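Side-chain contacts in glutathione reductase (Bartonella henselae, PDB 3O0H), which probably catalyses the NADPH-dependent reduction of glutathione disulfide to glutathione, passing electrons through a bound FAD: residues G223-R228 with D233-L238; P397-L402 with L428-G433; F25-F30 with H130-R135. All coordinates share one frame; numbering follows the deposited sequence.

Contact 1 of 3, residues G223-R228 with D233-L238; sequences GDLILR and DLRQLL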
loop_
_atom_site.group_PDB
_atom_site.type_symbol
_atom_site.label_atom_id
_atom_site.label_comp_id
_atom_site.label_asym_id
_atom_site.label_seq_id
_atom_site.Cartn_x
_atom_site.Cartn_y
_atom_site.Cartn_z
ATOM N N GLY B 223 20.865 -19.689 -14.974
ATOM C CA GLY B 223 20.543 -20.754 -14.012
ATOM C C GLY B 223 19.159 -21.345 -14.249
ATOM O O GLY B 223 18.662 -21.339 -15.382
ATOM N N ASP B 224 18.546 -21.879 -13.184
ATOM C CA ASP B 224 17.334 -22.658 -13.297
ATOM C C ASP B 224 16.054 -21.862 -13.071
ATOM O O ASP B 224 14.992 -22.332 -13.444
ATOM C CB ASP B 224 17.365 -23.845 -12.321
ATOM C CG ASP B 224 17.299 -23.411 -10.840
ATOM O OD1 ASP B 224 17.843 -22.332 -10.489
ATOM O OD2 ASP B 224 16.696 -24.152 -10.026
ATOM N N LEU B 225 16.146 -20.691 -12.432
ATOM C CA LEU B 225 14.955 -19.869 -12.082
ATOM C C LEU B 225 15.364 -18.435 -11.796
ATOM O O LEU B 225 16.381 -18.204 -11.151
ATOM C CB LEU B 225 14.240 -20.485 -10.845
ATOM C CG LEU B 225 12.894 -19.955 -10.338
ATOM C CD1 LEU B 225 11.749 -20.053 -11.373
ATOM C CD2 LEU B 225 12.531 -20.734 -9.021
ATOM N N ILE B 226 14.594 -17.489 -12.311
ATOM C CA ILE B 226 14.838 -16.085 -12.102
ATOM C C ILE B 226 14.959 -15.703 -10.617
ATOM O O ILE B 226 14.574 -16.504 -9.722
ATOM C CB ILE B 226 13.784 -15.194 -12.788
ATOM C CG1 ILE B 226 12.349 -15.520 -12.268
ATOM C CG2 ILE B 226 13.993 -15.259 -14.364
ATOM C CD1 ILE B 226 11.283 -14.446 -12.669
ATOM N N LEU B 227 15.570 -14.525 -10.387
ATOM C CA LEU B 227 15.732 -13.938 -9.044
ATOM C C LEU B 227 16.357 -14.862 -7.995
ATOM O O LEU B 227 15.801 -15.150 -6.917
ATOM C CB LEU B 227 14.382 -13.374 -8.577
ATOM C CG LEU B 227 13.781 -12.280 -9.447
ATOM C CD1 LEU B 227 12.439 -11.830 -8.920
ATOM C CD2 LEU B 227 14.728 -11.107 -9.514
ATOM N N ARG B 228 17.574 -15.325 -8.302
ATOM C CA ARG B 228 18.402 -16.044 -7.355
ATOM C C ARG B 228 18.478 -15.197 -6.070
ATOM O O ARG B 228 18.527 -13.992 -6.162
ATOM C CB ARG B 228 19.822 -16.140 -7.930
ATOM C CG ARG B 228 20.429 -17.501 -7.964
ATOM C CD ARG B 228 21.888 -17.420 -8.427
ATOM N NE ARG B 228 22.059 -17.068 -9.851
ATOM C CZ ARG B 228 22.344 -17.932 -10.846
ATOM N NH1 ARG B 228 22.442 -19.244 -10.627
ATOM N NH2 ARG B 228 22.535 -17.479 -12.088
ATOM N N ASP B 233 9.161 -18.930 -3.271
ATOM C CA ASP B 233 7.780 -18.644 -3.723
ATOM C C ASP B 233 7.762 -17.391 -4.608
ATOM O O ASP B 233 7.059 -17.341 -5.618
ATOM C CB ASP B 233 6.827 -18.435 -2.553
ATOM C CG ASP B 233 6.323 -19.716 -1.956
ATOM O OD1 ASP B 233 5.994 -20.655 -2.704
ATOM O OD2 ASP B 233 6.183 -19.764 -0.730
ATOM N N LEU B 234 8.504 -16.341 -4.239
ATOM C CA LEU B 234 8.547 -15.143 -5.099
ATOM C C LEU B 234 9.108 -15.439 -6.491
ATOM O O LEU B 234 8.642 -14.911 -7.513
ATOM C CB LEU B 234 9.378 -14.036 -4.456
ATOM C CG LEU B 234 8.936 -13.635 -3.047
ATOM C CD1 LEU B 234 10.086 -12.813 -2.345
ATOM C CD2 LEU B 234 7.555 -12.913 -3.054
ATOM N N ARG B 235 10.134 -16.266 -6.529
ATOM C CA ARG B 235 10.770 -16.577 -7.794
ATOM C C ARG B 235 9.791 -17.365 -8.649
ATOM O O ARG B 235 9.597 -17.081 -9.860
ATOM C CB ARG B 235 12.021 -17.407 -7.543
ATOM C CG ARG B 235 13.091 -16.705 -6.691
ATOM C CD ARG B 235 14.236 -17.649 -6.393
ATOM N NE ARG B 235 15.081 -17.988 -7.538
ATOM C CZ ARG B 235 16.038 -18.929 -7.496
ATOM N NH1 ARG B 235 16.307 -19.592 -6.384
ATOM N NH2 ARG B 235 16.772 -19.185 -8.561
ATOM N N GLN B 236 9.171 -18.364 -8.025
ATOM C CA GLN B 236 8.354 -19.294 -8.789
ATOM C C GLN B 236 7.089 -18.611 -9.249
ATOM O O GLN B 236 6.728 -18.731 -10.417
ATOM C CB GLN B 236 8.042 -20.552 -7.994
ATOM C CG GLN B 236 7.271 -21.614 -8.818
ATOM C CD GLN B 236 8.189 -22.270 -9.818
ATOM O OE1 GLN B 236 9.136 -22.949 -9.422
ATOM N NE2 GLN B 236 7.959 -22.018 -11.134
ATOM N N LEU B 237 6.418 -17.888 -8.349
ATOM C CA LEU B 237 5.153 -17.233 -8.736
ATOM C C LEU B 237 5.369 -16.213 -9.839
ATOM O O LEU B 237 4.519 -16.090 -10.762
ATOM C CB LEU B 237 4.461 -16.578 -7.543
ATOM C CG LEU B 237 3.895 -17.497 -6.464
ATOM C CD1 LEU B 237 3.584 -16.700 -5.143
ATOM C CD2 LEU B 237 2.659 -18.160 -6.981
ATOM N N LEU B 238 6.469 -15.450 -9.758
ATOM C CA LEU B 238 6.748 -14.469 -10.811
ATOM C C LEU B 238 7.022 -15.176 -12.149
ATOM O O LEU B 238 6.428 -14.833 -13.189
ATOM C CB LEU B 238 7.911 -13.532 -10.456
ATOM C CG LEU B 238 8.281 -12.525 -11.541
ATOM C CD1 LEU B 238 7.082 -11.640 -11.924
ATOM C CD2 LEU B 238 9.504 -11.623 -11.074
#
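Arg235 NE donates a nearly straight hydrogen bond, 2.7 Å and 172° at the hydrogen, to the backbone oxygen Ile226 O. A second N-H of the same guanidinium, on NH2, reaches Leu225 O at 2.8 Å. Both oxygens lie close to the guanidinium plane, so the group is gripped along one edge by two successive carbonyls and its rotation is fixed; NH2, however, meets Leu225 O from well above the carbonyl plane, 46° out of it. The arginine chain runs out from the helix, and its bend at chi3 (70°) turns NE and the guanidinium onto the loop carbonyls. Leu225 CD2 covers one face of the guanidinium and Arg228 CA the opposite one. The loop follows strand 216-220 of the four-stranded parallel sheet and leads into helix 232-245; Leu227 bonds through its backbone to Gly199, in a turn consistent with a GxGxxG motif. One turn further along the helix, Leu238 CD2 touches two methyl ends, Leu227 CD1 at 3.6 Å and Ile226 CD1 at 3.7 Å, while Ile371 also touches both leucines. Asp224 OD1 adds a long salt bridge to Arg235 NH2 at 3.8 Å, its carboxylate turned steeply against the guanidinium.

Contact 2 of 3, residues P397-L402 with L428-G433; sequences PMRNVL and LGENAG
Arg399 follows Pro397 in the short helical segment and faces Glu430 in a type II beta turn that runs from Gly429 to Ala432 and is closed by Ala432 N bonding to Gly429 O at 3.1 Å. Two long side chains bridge the distance between these backbones and meet only at their charged ends. Arg399 NH1 gives a hydrogen bond of 3.2 Å to Glu430 OE1, nearly straight at 168°, and with it a salt bridge. The grip is one-sided: Glu430 OE2 lies 3.9 Å from Arg399 NH1, so a single carboxylate oxygen does the work. That oxygen sits at the edge of the guanidinium, near its plane, whereas NH1 comes down on it from above the carboxylate plane, the two flat groups being almost perpendicular (84°). In Glu430, CG is anti to the backbone N (chi1 165°) and the chain stays extended beyond it, which carries the carboxylate out to NH1. Arg399 leaves its helix extended and then bends at chi3, which swings the guanidinium round to the acid. The pair belongs to the dimerisation domain typical of pyridine nucleotide-disulphide oxidoreductases, where the turn links strand 422-428 to helix 432-444. Arg399 has a stronger partner on its other terminal nitrogen: NH2 makes a salt bridge to Glu84, and a weak hydrogen bond to Tyr81 of the second subunit. The two acids, Glu430 on NH1 and Glu84 on NH2, probably balance the arginine's charge and limit its rotation. Asn431, next along the turn, packs against Asn431 of the second subunit.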
loop_
_atom_site.group_PDB
_atom_site.type_symbol
_atom_site.label_atom_id
_atom_site.label_comp_id
_atom_site.label_asym_id
_atom_site.label_seq_id
_atom_site.Cartn_x
_atom_site.Cartn_y
_atom_site.Cartn_z
ATOM N N PRO B 397 -7.578 -10.880 -4.916
ATOM C CA PRO B 397 -8.138 -9.643 -4.389
ATOM C C PRO B 397 -9.553 -9.368 -4.909
ATOM O O PRO B 397 -9.915 -9.767 -6.035
ATOM C CB PRO B 397 -7.188 -8.574 -4.913
ATOM C CG PRO B 397 -5.958 -9.259 -5.236
ATOM C CD PRO B 397 -6.272 -10.665 -5.551
ATOM N N MET B 398 -10.341 -8.695 -4.087
ATOM C CA MET B 398 -11.725 -8.433 -4.417
ATOM C C MET B 398 -11.903 -7.823 -5.826
ATOM O O MET B 398 -12.786 -8.212 -6.557
ATOM C CB MET B 398 -12.321 -7.492 -3.384
ATOM C CG MET B 398 -13.792 -7.227 -3.593
ATOM S SD MET B 398 -14.400 -5.911 -2.506
ATOM C CE MET B 398 -14.198 -6.715 -0.921
ATOM N N ARG B 399 -11.031 -6.881 -6.179
ATOM C CA ARG B 399 -11.087 -6.216 -7.466
ATOM C C ARG B 399 -10.969 -7.181 -8.651
ATOM O O ARG B 399 -11.553 -6.951 -9.708
ATOM C CB ARG B 399 -9.990 -5.165 -7.546
ATOM C CG ARG B 399 -10.098 -4.306 -8.794
ATOM C CD ARG B 399 -9.349 -2.990 -8.630
ATOM N NE ARG B 399 -7.904 -3.107 -8.861
ATOM C CZ ARG B 399 -7.231 -2.460 -9.821
ATOM N NH1 ARG B 399 -5.919 -2.623 -9.944
ATOM N NH2 ARG B 399 -7.850 -1.651 -10.657
ATOM N N ASN B 400 -10.219 -8.265 -8.477
ATOM C CA ASN B 400 -10.026 -9.220 -9.560
ATOM C C ASN B 400 -11.205 -10.163 -9.718
ATOM O O ASN B 400 -11.467 -10.602 -10.821
ATOM C CB ASN B 400 -8.712 -9.973 -9.417
ATOM C CG ASN B 400 -7.518 -9.043 -9.427
ATOM O OD1 ASN B 400 -7.619 -7.886 -9.835
ATOM N ND2 ASN B 400 -6.390 -9.542 -9.001
ATOM N N VAL B 401 -11.940 -10.418 -8.635
ATOM C CA VAL B 401 -13.235 -11.106 -8.694
ATOM C C VAL B 401 -14.090 -10.639 -9.849
ATOM O O VAL B 401 -14.416 -11.444 -10.715
ATOM C CB VAL B 401 -14.072 -10.928 -7.398
ATOM N N LEU B 402 -14.451 -9.353 -9.871
ATOM C CA LEU B 402 -15.287 -8.790 -10.939
ATOM C C LEU B 402 -14.601 -8.741 -12.308
ATOM O O LEU B 402 -15.233 -8.973 -13.358
ATOM C CB LEU B 402 -15.788 -7.379 -10.570
ATOM C CG LEU B 402 -17.258 -7.301 -10.122
ATOM C CD1 LEU B 402 -17.504 -8.208 -8.932
ATOM C CD2 LEU B 402 -17.685 -5.869 -9.814
ATOM N N LEU B 428 3.936 -10.754 -3.017
ATOM C CA LEU B 428 3.895 -10.656 -4.461
ATOM C C LEU B 428 2.493 -10.306 -4.874
ATOM O O LEU B 428 1.563 -10.977 -4.452
ATOM C CB LEU B 428 4.371 -11.954 -5.094
ATOM C CG LEU B 428 4.153 -12.025 -6.608
ATOM C CD1 LEU B 428 5.284 -12.806 -7.211
ATOM C CD2 LEU B 428 2.796 -12.609 -6.975
ATOM N N GLY B 429 2.352 -9.303 -5.749
ATOM C CA GLY B 429 1.094 -8.800 -6.208
ATOM C C GLY B 429 1.074 -7.277 -6.103
ATOM O O GLY B 429 2.104 -6.604 -5.896
ATOM N N GLU B 430 -0.115 -6.741 -6.228
ATOM C CA GLU B 430 -0.296 -5.297 -6.384
ATOM C C GLU B 430 0.290 -4.496 -5.179
ATOM O O GLU B 430 -0.018 -4.787 -4.012
ATOM C CB GLU B 430 -1.805 -5.038 -6.617
ATOM C CG GLU B 430 -2.256 -3.612 -6.457
ATOM C CD GLU B 430 -3.672 -3.418 -6.937
ATOM O OE1 GLU B 430 -4.104 -4.202 -7.832
ATOM O OE2 GLU B 430 -4.346 -2.498 -6.397
ATOM N N ASN B 431 1.165 -3.526 -5.479
ATOM C CA ASN B 431 1.802 -2.672 -4.477
ATOM C C ASN B 431 2.631 -3.430 -3.448
ATOM O O ASN B 431 2.880 -2.928 -2.365
ATOM C CB ASN B 431 0.741 -1.784 -3.788
ATOM C CG ASN B 431 0.063 -0.866 -4.764
ATOM O OD1 ASN B 431 -1.143 -0.749 -4.761
ATOM N ND2 ASN B 431 0.840 -0.222 -5.623
ATOM N N ALA B 432 3.157 -4.590 -3.841
ATOM C CA ALA B 432 3.932 -5.440 -2.948
ATOM C C ALA B 432 5.110 -4.666 -2.306
ATOM O O ALA B 432 5.409 -4.872 -1.154
ATOM C CB ALA B 432 4.446 -6.682 -3.699
ATOM N N GLY B 433 5.747 -3.773 -3.054
ATOM C CA GLY B 433 6.799 -2.929 -2.494
ATOM C C GLY B 433 6.352 -2.011 -1.365
ATOM O O GLY B 433 7.066 -1.876 -0.347
#

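Contact 3 of 3, residues F25-F30 with H130-R135; sequences FDFDLF and HIYESR. With FAD (flavin-adenine dinucleotide), chain H.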
loop_
_atom_site.group_PDB
_atom_site.type_symbol
_atom_site.label_atom_id
_atom_site.label_comp_id
_atom_site.label_asym_id
_atom_site.label_seq_id
_atom_site.Cartn_x
_atom_site.Cartn_y
_atom_site.Cartn_z
ATOM N N PHE B 25 44.359 23.751 1.814
ATOM C CA PHE B 25 43.715 23.043 0.713
ATOM C C PHE B 25 42.683 23.891 0.023
ATOM O O PHE B 25 42.089 24.796 0.632
ATOM C CB PHE B 25 43.071 21.771 1.267
ATOM C CG PHE B 25 44.057 20.814 1.858
ATOM C CD1 PHE B 25 44.972 20.173 1.057
ATOM C CD2 PHE B 25 44.101 20.595 3.232
ATOM C CE1 PHE B 25 45.913 19.301 1.593
ATOM C CE2 PHE B 25 45.030 19.712 3.770
ATOM C CZ PHE B 25 45.924 19.060 2.951
ATOM N N ASP B 26 42.439 23.604 -1.263
ATOM C CA ASP B 26 41.450 24.374 -1.990
ATOM C C ASP B 26 40.058 24.172 -1.388
ATOM O O ASP B 26 39.279 25.098 -1.356
ATOM C CB ASP B 26 41.390 24.004 -3.488
ATOM C CG ASP B 26 42.676 24.293 -4.233
ATOM O OD1 ASP B 26 43.314 25.333 -3.968
ATOM O OD2 ASP B 26 43.046 23.439 -5.061
ATOM N N PHE B 27 39.755 22.978 -0.895
ATOM C CA PHE B 27 38.438 22.680 -0.302
ATOM C C PHE B 27 38.589 21.846 0.964
ATOM O O PHE B 27 39.549 21.103 1.100
ATOM C CB PHE B 27 37.527 21.918 -1.285
ATOM C CG PHE B 27 37.175 22.681 -2.472
ATOM C CD1 PHE B 27 36.062 23.513 -2.476
ATOM C CD2 PHE B 27 37.965 22.598 -3.619
ATOM C CE1 PHE B 27 35.723 24.255 -3.628
ATOM C CE2 PHE B 27 37.653 23.380 -4.760
ATOM C CZ PHE B 27 36.549 24.194 -4.763
ATOM N N ASP B 28 37.610 21.962 1.868
ATOM C CA ASP B 28 37.568 21.126 3.082
ATOM C C ASP B 28 37.213 19.676 2.714
ATOM O O ASP B 28 37.716 18.707 3.322
ATOM C CB ASP B 28 36.538 21.639 4.095
ATOM C CG ASP B 28 36.849 23.035 4.622
ATOM O OD1 ASP B 28 38.023 23.314 4.917
ATOM O OD2 ASP B 28 35.889 23.830 4.722
ATOM N N LEU B 29 36.364 19.554 1.693
ATOM C CA LEU B 29 35.861 18.287 1.217
ATOM C C LEU B 29 35.637 18.346 -0.280
ATOM O O LEU B 29 34.972 19.278 -0.800
ATOM C CB LEU B 29 34.526 17.972 1.888
ATOM C CG LEU B 29 33.820 16.698 1.426
ATOM C CD1 LEU B 29 34.623 15.470 1.825
ATOM C CD2 LEU B 29 32.422 16.671 2.037
ATOM N N PHE B 30 36.141 17.323 -0.956
ATOM C CA PHE B 30 35.917 17.091 -2.393
ATOM C C PHE B 30 35.208 15.763 -2.525
ATOM O O PHE B 30 35.745 14.705 -2.132
ATOM C CB PHE B 30 37.234 17.045 -3.169
ATOM C CG PHE B 30 37.092 17.121 -4.662
ATOM C CD1 PHE B 30 36.620 16.039 -5.383
ATOM C CD2 PHE B 30 37.467 18.280 -5.355
ATOM C CE1 PHE B 30 36.537 16.075 -6.798
ATOM C CE2 PHE B 30 37.367 18.347 -6.712
ATOM C CZ PHE B 30 36.898 17.221 -7.464
ATOM N N HIS B 130 30.686 23.867 -4.901
ATOM C CA HIS B 130 31.100 24.127 -6.271
ATOM C C HIS B 130 31.047 22.844 -7.109
ATOM O O HIS B 130 31.659 21.858 -6.725
ATOM C CB HIS B 130 32.485 24.726 -6.385
ATOM C CG HIS B 130 32.791 25.170 -7.789
ATOM N ND1 HIS B 130 32.326 26.360 -8.305
ATOM C CD2 HIS B 130 33.435 24.549 -8.807
ATOM C CE1 HIS B 130 32.696 26.470 -9.571
ATOM N NE2 HIS B 130 33.364 25.374 -9.903
ATOM N N ILE B 131 30.298 22.886 -8.222
ATOM C CA ILE B 131 30.083 21.736 -9.108
ATOM C C ILE B 131 31.099 21.794 -10.243
ATOM O O ILE B 131 31.091 22.743 -11.033
ATOM C CB ILE B 131 28.660 21.712 -9.722
ATOM C CG1 ILE B 131 27.590 21.513 -8.636
ATOM C CG2 ILE B 131 28.504 20.571 -10.737
ATOM C CD1 ILE B 131 26.176 21.744 -9.128
ATOM N N TYR B 132 31.984 20.793 -10.299
ATOM C CA TYR B 132 32.898 20.632 -11.419
ATOM C C TYR B 132 32.308 19.611 -12.389
ATOM O O TYR B 132 32.166 18.412 -12.043
ATOM C CB TYR B 132 34.267 20.145 -10.913
ATOM C CG TYR B 132 35.041 21.200 -10.149
ATOM C CD1 TYR B 132 35.581 22.309 -10.800
ATOM C CD2 TYR B 132 35.260 21.080 -8.785
ATOM C CE1 TYR B 132 36.316 23.270 -10.102
ATOM C CE2 TYR B 132 36.010 22.043 -8.065
ATOM C CZ TYR B 132 36.520 23.148 -8.727
ATOM O OH TYR B 132 37.230 24.113 -8.010
ATOM N N GLU B 133 31.994 20.053 -13.604
ATOM C CA GLU B 133 31.362 19.166 -14.586
ATOM C C GLU B 133 32.464 18.426 -15.378
ATOM O O GLU B 133 32.769 18.721 -16.547
ATOM C CB GLU B 133 30.427 19.977 -15.479
ATOM C CG GLU B 133 29.254 20.608 -14.666
ATOM C CD GLU B 133 28.246 21.298 -15.567
ATOM O OE1 GLU B 133 28.669 21.940 -16.531
ATOM O OE2 GLU B 133 27.033 21.145 -15.345
ATOM N N SER B 134 33.077 17.472 -14.691
ATOM C CA SER B 134 34.194 16.708 -15.215
ATOM C C SER B 134 34.375 15.468 -14.383
ATOM O O SER B 134 34.007 15.427 -13.213
ATOM C CB SER B 134 35.468 17.546 -15.133
ATOM O OG SER B 134 36.599 16.882 -15.663
ATOM N N ARG B 135 34.925 14.442 -15.001
ATOM C CA ARG B 135 35.451 13.328 -14.253
ATOM C C ARG B 135 36.591 13.895 -13.417
ATOM O O ARG B 135 37.310 14.790 -13.871
ATOM C CB ARG B 135 35.979 12.269 -15.232
ATOM C CG ARG B 135 36.702 11.058 -14.588
ATOM C CD ARG B 135 37.018 10.007 -15.651
ATOM N NE ARG B 135 37.585 8.792 -15.067
ATOM C CZ ARG B 135 36.867 7.826 -14.481
ATOM N NH1 ARG B 135 35.537 7.926 -14.366
ATOM N NH2 ARG B 135 37.483 6.773 -13.969
HETATM P PA FAD H . 25.453 6.656 -8.274
HETATM O O1A FAD H . 25.575 5.639 -9.367
HETATM O O2A FAD H . 24.050 7.144 -8.036
HETATM O O5B FAD H . 26.400 7.922 -8.506
HETATM C C5B FAD H . 27.745 7.839 -8.927
HETATM C C4B FAD H . 27.990 9.091 -9.744
HETATM O O4B FAD H . 29.380 9.314 -9.935
HETATM C C3B FAD H . 27.366 9.056 -11.135
HETATM O O3B FAD H . 26.572 10.227 -11.349
HETATM C C2B FAD H . 28.551 9.032 -12.082
HETATM O O2B FAD H . 28.274 9.749 -13.261
HETATM C C1B FAD H . 29.625 9.725 -11.316
HETATM N N9A FAD H . 31.039 9.340 -11.453
HETATM C C8A FAD H . 31.578 8.089 -11.387
HETATM N N7A FAD H . 32.915 8.204 -11.414
HETATM C C5A FAD H . 33.213 9.535 -11.490
HETATM C C6A FAD H . 34.391 10.233 -11.467
HETATM N N6A FAD H . 35.591 9.633 -11.430
HETATM N N1A FAD H . 34.355 11.605 -11.523
HETATM C C2A FAD H . 33.142 12.252 -11.554
HETATM N N3A FAD H . 31.973 11.567 -11.542
HETATM C C4A FAD H . 32.038 10.231 -11.465
HETATM N N1 FAD H . 18.077 1.190 -6.339
HETATM C C2 FAD H . 16.969 1.221 -5.517
HETATM O O2 FAD H . 17.050 1.437 -4.281
HETATM N N3 FAD H . 15.756 1.024 -6.049
HETATM C C4 FAD H . 15.556 0.823 -7.405
HETATM O O4 FAD H . 14.388 0.695 -7.795
HETATM C C4X FAD H . 16.670 0.790 -8.244
HETATM N N5 FAD H . 16.544 0.613 -9.595
HETATM C C5X FAD H . 17.694 0.633 -10.384
HETATM C C6 FAD H . 17.544 0.435 -11.745
HETATM C C7 FAD H . 18.649 0.457 -12.586
HETATM C C7M FAD H . 18.430 0.250 -14.074
HETATM C C8 FAD H . 19.906 0.684 -12.059
HETATM C C8M FAD H . 21.132 0.673 -12.948
HETATM C C9 FAD H . 20.067 0.856 -10.690
HETATM C C9A FAD H . 18.952 0.825 -9.845
HETATM N N10 FAD H . 19.057 1.003 -8.476
HETATM C C10 FAD H . 17.931 1.007 -7.691
HETATM C "C1'" FAD H . 20.360 1.202 -7.807
HETATM C "C2'" FAD H . 20.694 2.646 -7.528
HETATM O "O2'" FAD H . 20.753 3.341 -8.759
HETATM C "C3'" FAD H . 22.035 2.690 -6.843
HETATM O "O3'" FAD H . 22.135 1.794 -5.750
HETATM C "C4'" FAD H . 22.381 4.111 -6.458
HETATM O "O4'" FAD H . 22.323 4.926 -7.632
HETATM C "C5'" FAD H . 23.787 4.189 -5.875
HETATM O "O5'" FAD H . 24.083 5.538 -5.449
HETATM P P FAD H . 25.630 5.964 -5.487
HETATM O O1P FAD H . 25.793 7.329 -4.855
HETATM O O2P FAD H . 26.469 4.883 -4.840
HETATM O O3P FAD H . 26.118 5.953 -6.995
#
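Phe27 and Tyr132 approach from opposite directions and meet edge to edge, their ring planes roughly perpendicular. The phenol oxygen lies near the plane of the Phe27 ring, with Tyr132 OH 3.3 Å from Phe27 CZ, and Phe27 CE2 in turn lies near the plane of the tyrosine, 3.9 Å from Tyr132 CE2. Phe30 is turned quite differently: its ring is nearly parallel to that of Tyr132 but slipped so far that the two hardly overlap, coming closest at Phe30 CE2 and Tyr132 CD2, 4.0 Å. With CG anti to the backbone N (chi1 -167°), Phe30 swings its ring end toward the tyrosine. The His130 imidazole stands steeply on one Tyr132 face, about 64° between planes, its CD2 3.3 Å above the ring centre in a CH-pi approach; its CB also brushes Phe27. In the parallel sheet of the FAD-binding, Rossmann-type fold, strand 52-55 lies between strands 27-32 and 130-132, and the side chains meet over it. Both phenylalanines and Tyr132 pack on Ala53 of that strand, and Ile153 touches the same three rings. Just past strand 130-132, Arg135 lays a guanidinium face against the adenine amino nitrogen of FAD, N6A 3.4 Å from Arg135 NH1, while Glu57 and the carbonyl of Gly292 hold its terminal nitrogens. Between the segments the chemistry is aromatic and dispersive, without hydrogen bonds; the slightly positive C-H edge of Phe27 facing the phenol oxygen probably adds a weak electrostatic attraction.

How the contacts relate
Along the chain the order is contact 3, contact 1, contact 2, each closing before the next opens. Contact 3 lies in the five-stranded parallel sheet that carries FAD, on the opposite side of the chain's centre from the other two; its centre is about 44 Å from that of contact 1 and about 49 Å from that of contact 2. Contact 1 lies beside the four-stranded parallel sheet, in the loop after strand 216-220 and in helix 232-245. Contacts 1 and 2, with centres about 20 Å apart, touch directly: Leu428 packs on Leu234, Leu237 and Leu238. That helix packs the probably NADPH-binding part against the dimerisation domain, whose contact 2 borders the second subunit.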